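PDB 6SLL: L-2,4-diaminobutyric acid acetyltransferase from Geobacillus sp., which catalyses transfer of an acetyl group from acetyl coenzyme A to L-2,4-diaminobutyric acid, a step in making the chemical chaperone ectoine. Local coordinates for residues Glu18-Arg23 with Ile63-Gly68; Glu34-Thr39 with Gln90-Ser95; Glu123-Pro128 with Glu168-Ile173; Lys144-Thr149 with Gly174-Asp179. All coordinates share one frame; numbering follows the deposited sequence.

Interaction 1. Residues Glu18-Arg23 with Ile63-Gly68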
# COMPACT_ATOMS: atom_id res chain seq x y z
N GLU B 18 -6.55 -15.94 -26.22
CA GLU B 18 -6.89 -16.01 -24.83
C GLU B 18 -6.19 -14.96 -23.98
O GLU B 18 -5.03 -14.52 -24.19
CB GLU B 18 -6.42 -17.39 -24.24
CG GLU B 18 -7.10 -18.59 -24.84
CD GLU B 18 -6.48 -19.90 -24.28
OE1 GLU B 18 -6.84 -20.24 -23.10
OE2 GLU B 18 -5.70 -20.49 -24.98
N VAL B 19 -6.88 -14.51 -22.93
CA VAL B 19 -6.33 -13.66 -21.90
C VAL B 19 -5.33 -14.44 -21.12
O VAL B 19 -5.47 -15.63 -20.84
CB VAL B 19 -7.45 -13.15 -20.98
CG1 VAL B 19 -6.90 -12.33 -19.82
CG2 VAL B 19 -8.46 -12.33 -21.74
N VAL B 20 -4.16 -13.79 -20.83
CA VAL B 20 -3.13 -14.42 -20.05
C VAL B 20 -3.02 -13.71 -18.68
O VAL B 20 -3.17 -12.52 -18.55
CB VAL B 20 -1.94 -14.63 -20.82
CG1 VAL B 20 -2.08 -15.49 -22.05
CG2 VAL B 20 -1.43 -13.39 -21.21
N TYR B 21 -2.72 -14.57 -17.70
CA TYR B 21 -2.72 -14.16 -16.27
C TYR B 21 -1.35 -14.30 -15.70
O TYR B 21 -0.71 -15.39 -15.92
CB TYR B 21 -3.75 -14.99 -15.48
CG TYR B 21 -5.19 -14.74 -16.00
CD1 TYR B 21 -5.95 -13.69 -15.51
CD2 TYR B 21 -5.73 -15.57 -16.96
CE1 TYR B 21 -7.22 -13.46 -15.97
CE2 TYR B 21 -6.98 -15.28 -17.47
CZ TYR B 21 -7.76 -14.25 -16.97
OH TYR B 21 -8.99 -13.94 -17.42
N ARG B 22 -0.86 -13.35 -14.95
CA ARG B 22 0.49 -13.45 -14.38
C ARG B 22 0.56 -12.50 -13.15
O ARG B 22 -0.23 -11.61 -13.00
CB ARG B 22 1.58 -13.02 -15.37
CG ARG B 22 1.49 -11.59 -15.82
CD ARG B 22 2.56 -11.25 -16.81
NE ARG B 22 2.38 -9.87 -17.37
CZ ARG B 22 2.84 -8.74 -16.81
NH1 ARG B 22 3.41 -8.79 -15.61
NH2 ARG B 22 2.63 -7.59 -17.37
N ARG B 23 1.59 -12.69 -12.34
CA ARG B 23 1.82 -11.70 -11.32
C ARG B 23 2.45 -10.44 -11.91
O ARG B 23 3.17 -10.48 -12.96
CB ARG B 23 2.64 -12.28 -10.14
CG ARG B 23 4.09 -12.34 -10.50
CD ARG B 23 4.90 -12.94 -9.26
NE ARG B 23 4.27 -14.20 -8.58
CZ ARG B 23 4.13 -15.50 -8.92
NH1 ARG B 23 4.61 -15.67 -9.80
NH2 ARG B 23 3.51 -16.68 -8.56
N ILE B 63 -2.28 -9.78 -12.69
CA ILE B 63 -2.55 -9.04 -13.95
C ILE B 63 -3.17 -9.94 -14.96
O ILE B 63 -2.85 -11.12 -15.04
CB ILE B 63 -1.17 -8.49 -14.52
CG1 ILE B 63 -0.86 -7.12 -13.84
CG2 ILE B 63 -1.13 -8.37 -16.05
CD1 ILE B 63 0.35 -6.45 -14.27
N ALA B 64 -4.07 -9.35 -15.75
CA ALA B 64 -4.59 -9.97 -16.97
C ALA B 64 -4.20 -9.16 -18.15
O ALA B 64 -4.29 -7.93 -18.16
CB ALA B 64 -6.12 -10.05 -16.90
N GLU B 65 -3.70 -9.86 -19.20
CA GLU B 65 -3.28 -9.20 -20.44
C GLU B 65 -3.98 -9.83 -21.63
O GLU B 65 -4.20 -11.06 -21.63
CB GLU B 65 -1.82 -9.33 -20.67
CG GLU B 65 -1.07 -8.43 -19.82
CD GLU B 65 0.48 -8.71 -19.77
OE1 GLU B 65 0.84 -9.83 -19.74
OE2 GLU B 65 1.26 -7.78 -19.86
N HIS B 66 -4.31 -9.03 -22.60
CA HIS B 66 -4.95 -9.53 -23.84
C HIS B 66 -4.30 -8.81 -25.00
O HIS B 66 -4.31 -7.57 -25.04
CB HIS B 66 -6.42 -9.31 -23.79
CG HIS B 66 -7.12 -9.81 -25.07
ND1 HIS B 66 -7.66 -8.93 -25.96
CD2 HIS B 66 -7.37 -11.04 -25.52
CE1 HIS B 66 -8.13 -9.64 -26.97
NE2 HIS B 66 -8.03 -10.91 -26.69
N GLU B 67 -3.69 -9.55 -25.93
CA GLU B 67 -3.08 -9.04 -27.11
C GLU B 67 -2.15 -7.89 -26.74
O GLU B 67 -2.06 -6.88 -27.44
CB GLU B 67 -4.13 -8.68 -28.15
CG GLU B 67 -4.84 -9.94 -28.71
CD GLU B 67 -5.83 -9.69 -29.81
OE1 GLU B 67 -6.27 -8.51 -29.94
OE2 GLU B 67 -6.22 -10.79 -30.35
N GLY B 68 -1.41 -8.10 -25.64
CA GLY B 68 -0.36 -7.14 -25.22
C GLY B 68 -0.71 -6.02 -24.33
O GLY B 68 0.17 -5.29 -23.93
O HOH W 1 -3.25 -12.32 -24.82
O HOH W 2 -0.41 -11.99 -18.36
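Arg22 and Glu65 form a salt bridge over the edge strand 20-22 and its antiparallel neighbour 63-66, which lie 4.8 Å apart between axes. Beneath it the backbone rungs Val20–Glu65 and Arg22–Ile63 are hydrogen-bonded pairs; Val20 N donates to Glu65 O, and Ile63 N to Arg22 O. From Arg22 CB the chain starts with CG between the backbone N and the carbonyl carbon (chi1 61°), then runs extended to NE. CG passes Ile63 CG2 at 4.2 Å, and CD comes within 3.7 Å of Glu65 OE1. The guanidinium then grips the carboxylate side-on: NE donates to Glu65 OE1 and NH2 to Glu65 OE2, each at 2.8 Å. Both oxygens lie in the guanidinium plane, yet both are met from above the carboxylate plane, since the two groups are turned 62° apart. Ile63 CD1 lies over one guanidinium face, 4.0 Å from NH2. NH1 turns back to Arg23 O and also pairs with Asp28. A leucine here would probably leave the Glu65 carboxylate without these two N-H donors and Asp28 without this charged mate. On the other sheet face, Ala64 CB packs 3.7 Å from Tyr21 CE1 and also meets Val19 CG1. Tyr21 and Ala64 pack against helix 102-112, while Ile63 and Glu65 touch Ile70 of strand 69-78, to which Ala64's backbone is hydrogen-bonded.

Interaction 2. Residues Glu34-Thr39 with Gln90-Ser95. With COA (coenzyme A), chain F; DAB (2,4-diaminobutyric acid), chain G.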
# COMPACT_ATOMS: atom_id res chain seq x y z
N GLU B 34 -2.41 3.50 -15.22
CA GLU B 34 -3.31 3.95 -16.31
C GLU B 34 -4.61 3.21 -16.34
O GLU B 34 -5.71 3.80 -16.54
CB GLU B 34 -2.58 3.82 -17.65
CG GLU B 34 -1.44 4.85 -17.80
CD GLU B 34 -0.61 4.69 -19.01
OE1 GLU B 34 -0.57 3.58 -19.55
OE2 GLU B 34 0.04 5.69 -19.40
N LEU B 35 -4.57 1.86 -16.10
CA LEU B 35 -5.80 1.06 -16.02
C LEU B 35 -6.72 1.54 -14.91
O LEU B 35 -7.91 1.76 -15.10
CB LEU B 35 -5.47 -0.44 -15.83
CG LEU B 35 -6.61 -1.36 -15.61
CD1 LEU B 35 -7.29 -1.69 -16.92
CD2 LEU B 35 -6.19 -2.69 -15.03
N ILE B 36 -6.14 1.76 -13.71
CA ILE B 36 -6.94 2.25 -12.58
C ILE B 36 -7.50 3.62 -12.90
O ILE B 36 -8.70 3.87 -12.68
CB ILE B 36 -6.12 2.27 -11.30
CG1 ILE B 36 -5.50 0.91 -10.96
CG2 ILE B 36 -6.91 2.83 -10.13
CD1 ILE B 36 -6.49 -0.16 -10.80
N ARG B 37 -6.70 4.50 -13.42
CA ARG B 37 -7.27 5.80 -13.71
C ARG B 37 -8.35 5.79 -14.72
O ARG B 37 -9.38 6.51 -14.53
CB ARG B 37 -6.24 6.59 -14.31
CG ARG B 37 -6.73 7.90 -14.88
CD ARG B 37 -5.75 8.63 -15.79
NE ARG B 37 -5.57 7.84 -16.99
CZ ARG B 37 -4.47 7.91 -17.78
NH1 ARG B 37 -3.49 8.75 -17.54
NH2 ARG B 37 -4.36 7.04 -18.82
N ASP B 38 -8.24 4.94 -15.68
CA ASP B 38 -9.30 4.84 -16.68
C ASP B 38 -10.59 4.17 -16.25
O ASP B 38 -11.60 4.25 -16.94
CB ASP B 38 -8.70 4.23 -17.92
CG ASP B 38 -7.64 5.22 -18.61
OD1 ASP B 38 -7.69 6.46 -18.27
OD2 ASP B 38 -6.87 4.61 -19.35
N THR B 39 -10.61 3.54 -15.12
CA THR B 39 -11.96 3.00 -14.66
C THR B 39 -12.97 4.13 -14.36
O THR B 39 -14.17 3.96 -14.43
CB THR B 39 -11.88 1.97 -13.52
OG1 THR B 39 -11.45 2.70 -12.37
CG2 THR B 39 -10.81 0.92 -13.94
N GLN B 90 -7.79 -3.39 -4.75
CA GLN B 90 -8.46 -2.89 -5.97
C GLN B 90 -8.58 -4.04 -6.97
O GLN B 90 -7.61 -4.78 -7.19
CB GLN B 90 -7.69 -1.71 -6.59
CG GLN B 90 -7.68 -0.49 -5.68
CD GLN B 90 -7.02 0.71 -6.27
OE1 GLN B 90 -5.86 0.66 -6.68
NE2 GLN B 90 -7.73 1.81 -6.31
N VAL B 91 -9.74 -4.11 -7.59
CA VAL B 91 -9.99 -4.99 -8.74
C VAL B 91 -10.43 -4.14 -9.89
O VAL B 91 -11.46 -3.43 -9.72
CB VAL B 91 -11.00 -6.10 -8.40
CG1 VAL B 91 -11.20 -7.02 -9.56
CG2 VAL B 91 -10.76 -6.81 -7.10
N ALA B 92 -9.79 -4.24 -11.01
CA ALA B 92 -10.16 -3.42 -12.20
C ALA B 92 -10.09 -4.28 -13.45
O ALA B 92 -9.10 -5.01 -13.61
CB ALA B 92 -9.18 -2.26 -12.35
N VAL B 93 -11.08 -4.11 -14.33
CA VAL B 93 -10.98 -4.67 -15.68
C VAL B 93 -11.31 -3.51 -16.61
O VAL B 93 -12.26 -2.73 -16.41
CB VAL B 93 -11.94 -5.86 -15.84
CG1 VAL B 93 -12.08 -6.31 -17.29
CG2 VAL B 93 -11.49 -7.04 -14.95
N ALA B 94 -10.54 -3.38 -17.68
CA ALA B 94 -10.74 -2.34 -18.69
C ALA B 94 -12.15 -2.46 -19.25
O ALA B 94 -12.65 -3.55 -19.52
CB ALA B 94 -9.72 -2.53 -19.81
N SER B 95 -12.79 -1.29 -19.45
CA SER B 95 -14.08 -1.20 -20.01
C SER B 95 -14.33 -2.08 -21.22
O SER B 95 -15.36 -2.71 -21.43
CB SER B 95 -14.30 0.26 -20.32
OG SER B 95 -15.63 0.41 -20.77
N1A COA F . -23.98 -6.37 -15.22
C2A COA F . -24.37 -7.49 -14.59
N3A COA F . -23.62 -8.42 -14.00
C4A COA F . -22.29 -8.16 -14.13
C5A COA F . -21.77 -7.02 -14.73
C6A COA F . -22.65 -6.07 -15.30
N6A COA F . -22.29 -4.99 -15.93
N7A COA F . -20.39 -7.12 -14.73
C8A COA F . -20.10 -8.23 -14.07
N9A COA F . -21.23 -8.86 -13.66
C1B COA F . -21.29 -10.03 -12.91
C2B COA F . -21.05 -11.29 -13.75
O2B COA F . -22.23 -11.74 -14.34
C3B COA F . -20.39 -12.16 -12.70
O3B COA F . -21.45 -12.59 -11.76
P3B COA F . -22.06 -14.10 -11.82
O7A COA F . -20.84 -14.86 -11.26
O8A COA F . -23.37 -14.00 -11.01
O9A COA F . -21.93 -14.68 -13.31
C4B COA F . -19.57 -11.18 -11.91
O4B COA F . -20.24 -9.94 -11.95
C5B COA F . -18.12 -11.20 -12.39
O5B COA F . -18.07 -10.94 -13.81
P1A COA F . -16.70 -10.76 -14.61
O1A COA F . -17.02 -10.83 -16.05
O2A COA F . -15.64 -11.64 -14.06
O3A COA F . -16.39 -9.23 -14.21
P2A COA F . -15.49 -8.20 -15.07
O4A COA F . -14.30 -8.87 -15.62
O5A COA F . -16.38 -7.48 -16.03
O6A COA F . -15.00 -7.23 -13.95
CBP COA F . -15.26 -5.43 -12.37
CCP COA F . -15.82 -6.74 -12.87
CDP COA F . -16.02 -5.07 -11.05
CEP COA F . -13.81 -5.59 -12.08
CAP COA F . -15.50 -4.38 -13.49
OAP COA F . -16.94 -4.18 -13.62
C9P COA F . -14.86 -3.05 -13.30
O9P COA F . -13.63 -2.86 -13.29
N8P COA F . -15.76 -2.05 -13.12
C7P COA F . -15.52 -0.70 -12.93
C6P COA F . -16.71 0.20 -13.55
C5P COA F . -17.91 0.28 -12.67
O5P COA F . -18.40 -0.81 -12.21
N4P COA F . -18.47 1.34 -12.50
C3P COA F . -19.73 1.50 -11.66
C2P COA F . -20.00 3.19 -11.50
S1P COA F . -20.65 3.72 -13.06
N DAB G . -12.44 2.62 -3.44
CA DAB G . -11.28 1.90 -2.83
C DAB G . -10.13 1.98 -3.81
O DAB G . -9.03 1.68 -3.36
CB DAB G . -11.63 0.45 -2.48
CG DAB G . -11.86 -0.46 -3.64
ND DAB G . -12.18 -1.83 -3.14
OXT DAB G . -10.33 2.29 -4.98
O HOH W 3 -11.87 1.06 -18.26
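Helix segment 34-39 crosses strand 90-93 at 81°, axes 8.3 Å apart, with Leu35 on Ala92 and Ala94 and Ile36 on Ala92. The closest backbones are at Ile36 and Ala92, whose CA atoms are 6.5 Å apart, a spacing that the small alanine allows. Ala92 CB points to the helix and is met by three side chains: Ile36 CD1 at 3.7 Å, Thr39 CG2 at 3.9 Å and Leu35 CD2 at 4.0 Å. Leu35 CG is anti to the backbone N (chi1 175°), and its other methyl, CD1, lies 3.7 Å from Ala94 N. Thr39 OG1 donates back to Ile36 O, leaving CG2 for the strand. Further along, Ile36 CG2 touches the amide of Gln90, whose NE2 donates to OXT of the bound diaminobutyrate at 3.0 Å while OE1 bonds to Tyr50. Val91 and Val93 point away from helix 29-39; Val91 packs on helix 131-144 and Val93 on helix 102-112. Val93 N donates to the pantetheine carbonyl O9P of coenzyme A in a nearly straight bond. This is the GNAT arrangement, in which a central strand binds the pantetheine arm through its backbone and here also reaches the acceptor substrate through Gln90.

Interaction 3. Residues Glu123-Pro128 with Glu168-Ile173. With DAB (2,4-diaminobutyric acid), chain G.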
# COMPACT_ATOMS: atom_id res chain seq x y z
N GLU B 123 -11.01 -10.11 3.01
CA GLU B 123 -11.62 -8.83 3.33
C GLU B 123 -11.55 -7.90 2.17
O GLU B 123 -10.42 -7.89 1.57
CB GLU B 123 -10.94 -8.19 4.63
CG GLU B 123 -11.39 -8.82 5.92
CD GLU B 123 -10.79 -8.30 7.14
OE1 GLU B 123 -10.99 -8.93 8.22
OE2 GLU B 123 -10.09 -7.23 7.15
N THR B 124 -12.55 -7.10 1.90
CA THR B 124 -12.50 -6.10 0.83
C THR B 124 -13.60 -5.09 1.15
O THR B 124 -14.55 -5.47 1.80
CB THR B 124 -12.66 -6.75 -0.54
OG1 THR B 124 -12.26 -5.86 -1.55
CG2 THR B 124 -14.05 -7.25 -0.80
N THR B 125 -13.46 -3.90 0.63
CA THR B 125 -14.61 -2.98 0.78
C THR B 125 -15.22 -2.73 -0.59
O THR B 125 -14.53 -2.68 -1.61
CB THR B 125 -14.20 -1.67 1.45
OG1 THR B 125 -13.39 -0.85 0.59
CG2 THR B 125 -13.58 -1.85 2.77
N VAL B 126 -16.57 -2.58 -0.60
CA VAL B 126 -17.24 -2.43 -1.88
C VAL B 126 -18.36 -1.35 -1.71
O VAL B 126 -19.36 -1.63 -1.01
CB VAL B 126 -17.86 -3.71 -2.39
CG1 VAL B 126 -18.37 -3.45 -3.82
CG2 VAL B 126 -16.89 -4.85 -2.41
N SER B 127 -18.30 -0.30 -2.39
CA SER B 127 -19.26 0.64 -2.14
C SER B 127 -20.55 0.28 -2.77
O SER B 127 -20.72 -0.73 -3.55
CB SER B 127 -18.76 1.95 -2.71
OG SER B 127 -17.50 2.62 -2.10
N PRO B 128 -21.48 1.20 -2.57
CA PRO B 128 -22.77 0.92 -3.32
C PRO B 128 -22.86 1.08 -4.79
O PRO B 128 -23.42 0.38 -5.52
CB PRO B 128 -23.79 1.74 -2.58
CG PRO B 128 -23.26 1.90 -1.15
CD PRO B 128 -21.71 1.98 -1.34
N GLU B 168 -17.63 2.78 2.26
CA GLU B 168 -16.80 1.60 1.87
C GLU B 168 -17.08 0.49 2.91
O GLU B 168 -16.22 0.22 3.74
CB GLU B 168 -15.34 1.98 1.86
CG GLU B 168 -14.98 2.88 0.70
CD GLU B 168 -14.75 2.20 -0.63
OE1 GLU B 168 -14.82 0.95 -0.72
OE2 GLU B 168 -14.46 2.94 -1.60
N PRO B 169 -18.23 -0.16 2.86
CA PRO B 169 -18.52 -1.21 3.83
C PRO B 169 -17.56 -2.39 3.61
O PRO B 169 -17.14 -2.71 2.49
CB PRO B 169 -19.93 -1.61 3.53
CG PRO B 169 -20.16 -1.06 2.21
CD PRO B 169 -19.34 0.07 1.94
N LEU B 170 -17.25 -3.07 4.71
CA LEU B 170 -16.32 -4.22 4.72
C LEU B 170 -17.01 -5.53 4.53
O LEU B 170 -17.89 -5.89 5.31
CB LEU B 170 -15.52 -4.22 6.05
CG LEU B 170 -14.47 -5.25 6.18
CD1 LEU B 170 -13.30 -5.02 5.22
CD2 LEU B 170 -14.00 -5.35 7.63
N PHE B 171 -16.63 -6.24 3.48
CA PHE B 171 -17.09 -7.60 3.23
C PHE B 171 -16.06 -8.49 3.78
O PHE B 171 -14.86 -8.38 3.53
CB PHE B 171 -17.23 -7.81 1.70
CG PHE B 171 -18.44 -7.15 1.07
CD1 PHE B 171 -18.57 -5.76 1.06
CD2 PHE B 171 -19.44 -7.91 0.54
CE1 PHE B 171 -19.68 -5.12 0.53
CE2 PHE B 171 -20.53 -7.24 -0.06
CZ PHE B 171 -20.72 -5.87 0.12
N VAL B 172 -16.49 -9.49 4.53
CA VAL B 172 -15.65 -10.57 5.11
C VAL B 172 -16.16 -11.89 4.52
O VAL B 172 -17.34 -12.28 4.84
CB VAL B 172 -15.64 -10.62 6.63
CG1 VAL B 172 -14.76 -11.76 7.16
CG2 VAL B 172 -15.15 -9.28 7.18
N ILE B 173 -15.36 -12.57 3.75
CA ILE B 173 -15.76 -13.82 3.09
C ILE B 173 -14.97 -14.95 3.66
O ILE B 173 -13.75 -14.91 3.72
CB ILE B 173 -15.53 -13.74 1.62
CG1 ILE B 173 -16.37 -12.59 0.95
CG2 ILE B 173 -15.85 -15.05 0.92
CD1 ILE B 173 -15.88 -12.19 -0.38
N DAB G . -12.44 2.62 -3.44
CA DAB G . -11.28 1.90 -2.83
C DAB G . -10.13 1.98 -3.81
O DAB G . -9.03 1.68 -3.36
CB DAB G . -11.63 0.45 -2.48
CG DAB G . -11.86 -0.46 -3.64
ND DAB G . -12.18 -1.83 -3.14
OXT DAB G . -10.33 2.29 -4.98
O HOH W 4 -15.40 0.19 -3.25
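Thr124 and Phe171 form the hydrogen-bonded rung that pairs strand 121-125 with strand 168-173 in the GNAT sheet; the end of this strand pair that carries Thr125 and Glu168 lines the diaminobutyrate site. The strands run antiparallel, 4.6 Å apart between axes; Phe171 N donates to Thr124 O and Thr124 N to Phe171 O. Past the end of strand 121-125, Val126 N still reaches Pro169 O at 3.1 Å. The non-hydrogen-bonded pairs Glu123–Val172 and Thr125–Leu170 flank the rung, their side chains on the face opposite Phe171. At the substrate end Glu168 bends at chi2 (-81°), which puts CD 3.6 Å from Thr125 OG1. That hydroxyl donates to Glu168 OE1 at 2.6 Å, from above the carboxylate plane, and it is also bonded to Tyr48 of the second subunit. A water held by Ser127 N donates to the same OE1, so two bonds grip this oxygen and would help to fix the carboxylate's rotation. OE2 takes the bond from the substrate's alpha-amino N, at 2.8 Å. The substrate's other nitrogen, ND, which the reaction acetylates, donates to Thr125 O at 2.9 Å, so the paired strands hold both ends of the diamine. An alanine at Glu168 would probably leave the substrate's alpha-amino group without this acceptor and Thr125 OG1 without its carboxylate partner. On the opposite side of the sheet Val126 crosses the Phe171 side chain at about a right angle, with Val126 CG2 over one ring face and Val126 CB 3.7 Å from Phe171 CE1.

Interaction 4. Residues Lys144-Thr149 with Gly174-Asp179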
# COMPACT_ATOMS: atom_id res chain seq x y z
N LYS B 144 -18.41 -21.09 -3.95
CA LYS B 144 -17.60 -21.93 -3.12
C LYS B 144 -18.41 -22.45 -1.93
O LYS B 144 -17.82 -23.22 -1.08
CB LYS B 144 -16.37 -21.19 -2.68
CG LYS B 144 -15.48 -21.07 -3.92
CD LYS B 144 -14.26 -20.41 -3.63
CE LYS B 144 -13.24 -21.05 -2.71
NZ LYS B 144 -12.35 -22.15 -3.44
N SER B 145 -19.69 -22.01 -1.81
CA SER B 145 -20.53 -22.30 -0.65
C SER B 145 -19.92 -21.83 0.70
O SER B 145 -19.85 -22.62 1.67
CB SER B 145 -20.87 -23.80 -0.65
OG SER B 145 -21.53 -24.22 -1.82
N ILE B 146 -19.43 -20.63 0.74
CA ILE B 146 -18.77 -20.01 1.87
C ILE B 146 -19.57 -18.78 2.33
O ILE B 146 -20.06 -18.05 1.44
CB ILE B 146 -17.26 -19.64 1.38
CG1 ILE B 146 -16.48 -20.89 0.94
CG2 ILE B 146 -16.67 -18.75 2.45
CD1 ILE B 146 -16.29 -21.94 2.00
N PRO B 147 -19.63 -18.55 3.66
CA PRO B 147 -20.33 -17.34 4.14
C PRO B 147 -19.69 -16.01 3.75
O PRO B 147 -18.49 -15.94 3.58
CB PRO B 147 -20.36 -17.48 5.70
CG PRO B 147 -20.01 -18.89 5.89
CD PRO B 147 -19.21 -19.42 4.74
N SER B 148 -20.53 -14.99 3.73
CA SER B 148 -20.10 -13.64 3.60
C SER B 148 -20.86 -12.79 4.61
O SER B 148 -22.04 -13.07 4.94
CB SER B 148 -20.31 -12.99 2.20
OG SER B 148 -21.63 -13.20 1.77
N THR B 149 -20.23 -11.77 5.20
CA THR B 149 -20.83 -10.86 6.07
C THR B 149 -20.38 -9.41 5.69
O THR B 149 -19.24 -9.27 5.28
CB THR B 149 -20.49 -11.14 7.51
OG1 THR B 149 -19.15 -10.90 7.81
CG2 THR B 149 -20.77 -12.46 7.95
N GLY B 174 -15.65 -15.94 4.19
CA GLY B 174 -15.02 -17.05 4.86
C GLY B 174 -15.81 -17.53 6.01
O GLY B 174 -16.85 -16.99 6.35
N PRO B 175 -15.29 -18.61 6.71
CA PRO B 175 -13.96 -19.20 6.49
C PRO B 175 -13.94 -20.14 5.34
O PRO B 175 -14.86 -20.87 5.02
CB PRO B 175 -13.74 -19.99 7.75
CG PRO B 175 -15.16 -20.32 8.25
CD PRO B 175 -15.97 -19.15 7.89
N PHE B 176 -12.78 -20.14 4.62
CA PHE B 176 -12.61 -21.02 3.46
C PHE B 176 -12.40 -22.46 3.86
O PHE B 176 -12.58 -23.37 3.07
CB PHE B 176 -11.47 -20.58 2.54
CG PHE B 176 -11.78 -19.35 1.84
CD1 PHE B 176 -12.63 -19.36 0.80
CD2 PHE B 176 -11.13 -18.21 2.08
CE1 PHE B 176 -12.94 -18.21 0.12
CE2 PHE B 176 -11.38 -17.10 1.37
CZ PHE B 176 -12.33 -16.98 0.47
N PHE B 177 -11.97 -22.70 5.10
CA PHE B 177 -11.71 -24.03 5.56
C PHE B 177 -11.87 -24.08 7.05
O PHE B 177 -11.82 -23.06 7.76
CB PHE B 177 -10.36 -24.61 5.14
CG PHE B 177 -9.17 -23.86 5.58
CD1 PHE B 177 -8.67 -22.75 4.88
CD2 PHE B 177 -8.45 -24.17 6.67
CE1 PHE B 177 -7.58 -22.00 5.30
CE2 PHE B 177 -7.36 -23.41 7.15
CZ PHE B 177 -6.94 -22.36 6.42
N ASN B 178 -12.08 -25.26 7.60
CA ASN B 178 -12.33 -25.51 9.05
C ASN B 178 -11.09 -25.33 9.86
O ASN B 178 -9.97 -25.44 9.40
CB ASN B 178 -12.87 -26.92 9.23
CG ASN B 178 -14.32 -27.00 8.85
OD1 ASN B 178 -15.23 -26.86 9.70
ND2 ASN B 178 -14.58 -27.42 7.61
N ASP B 179 -11.30 -25.01 11.15
CA ASP B 179 -10.27 -25.12 12.19
C ASP B 179 -9.91 -26.55 12.46
O ASP B 179 -10.72 -27.42 12.65
CB ASP B 179 -10.88 -24.45 13.44
CG ASP B 179 -10.83 -22.84 13.18
OD1 ASP B 179 -9.69 -22.27 12.95
OD2 ASP B 179 -11.89 -22.19 13.19
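Ile146, Gly174 and Phe176 carry most of a surface contact where a helix end meets the chain leaving the last strand. Helix 131-144 closes in a Schellman motif, with Ser145 at positive phi, and the chain then turns into strand 148-154; segment 174-179 is the irregular tail after strand 168-173. Ile146 was modelled in two conformers, and the contacts given are those of one. In it CG2 is anti to the backbone N and sits 3.4 Å from Gly174 CA, a close approach that the second conformer makes less certain. On its other branch CD1 lies 3.5 Å from Pro175 O, and CG1 4.1 Å from Phe176 CD1. Gly174 has phi 144°, where a side chain would collide with the carbonyl O of Ile173, and the peptide bond that follows, before Pro175, is cis. The two together probably turn the tail, and the Phe176 ring lies beside Ile146, the two side chains at about a right angle. Lys144, bent at chi3 (66°), brings CE to 3.9 Å from Phe176 CD1, while Phe176 also packs on Tyr140 and Ile122. One backbone bond joins the segments at the end of the strand pair: Gly174 N donates to Pro147 O at 2.9 Å, with an N-H...O angle of 168°.

Overall arrangement
All four contacts reach the same mixed sheet, but at different depths. Interaction 2 is buried and almost wholly apolar between helix and strand; interaction 4 is at the surface, where loops meet through a few carbons and one backbone bond. Interactions 1 and 3 are both antiparallel strand pairs, on opposite sides of the chain's centre: the first spends its charged pair on joining an edge strand, the other turns its carboxylate to the substrate. Interactions 2 and 3 lie on neighbouring strands, 85-93 and 121-125, and both hold the diaminobutyrate, though their nearest atoms are about 6 Å apart. Interactions 3 and 4 touch directly, through strands 168-173 and 148-154.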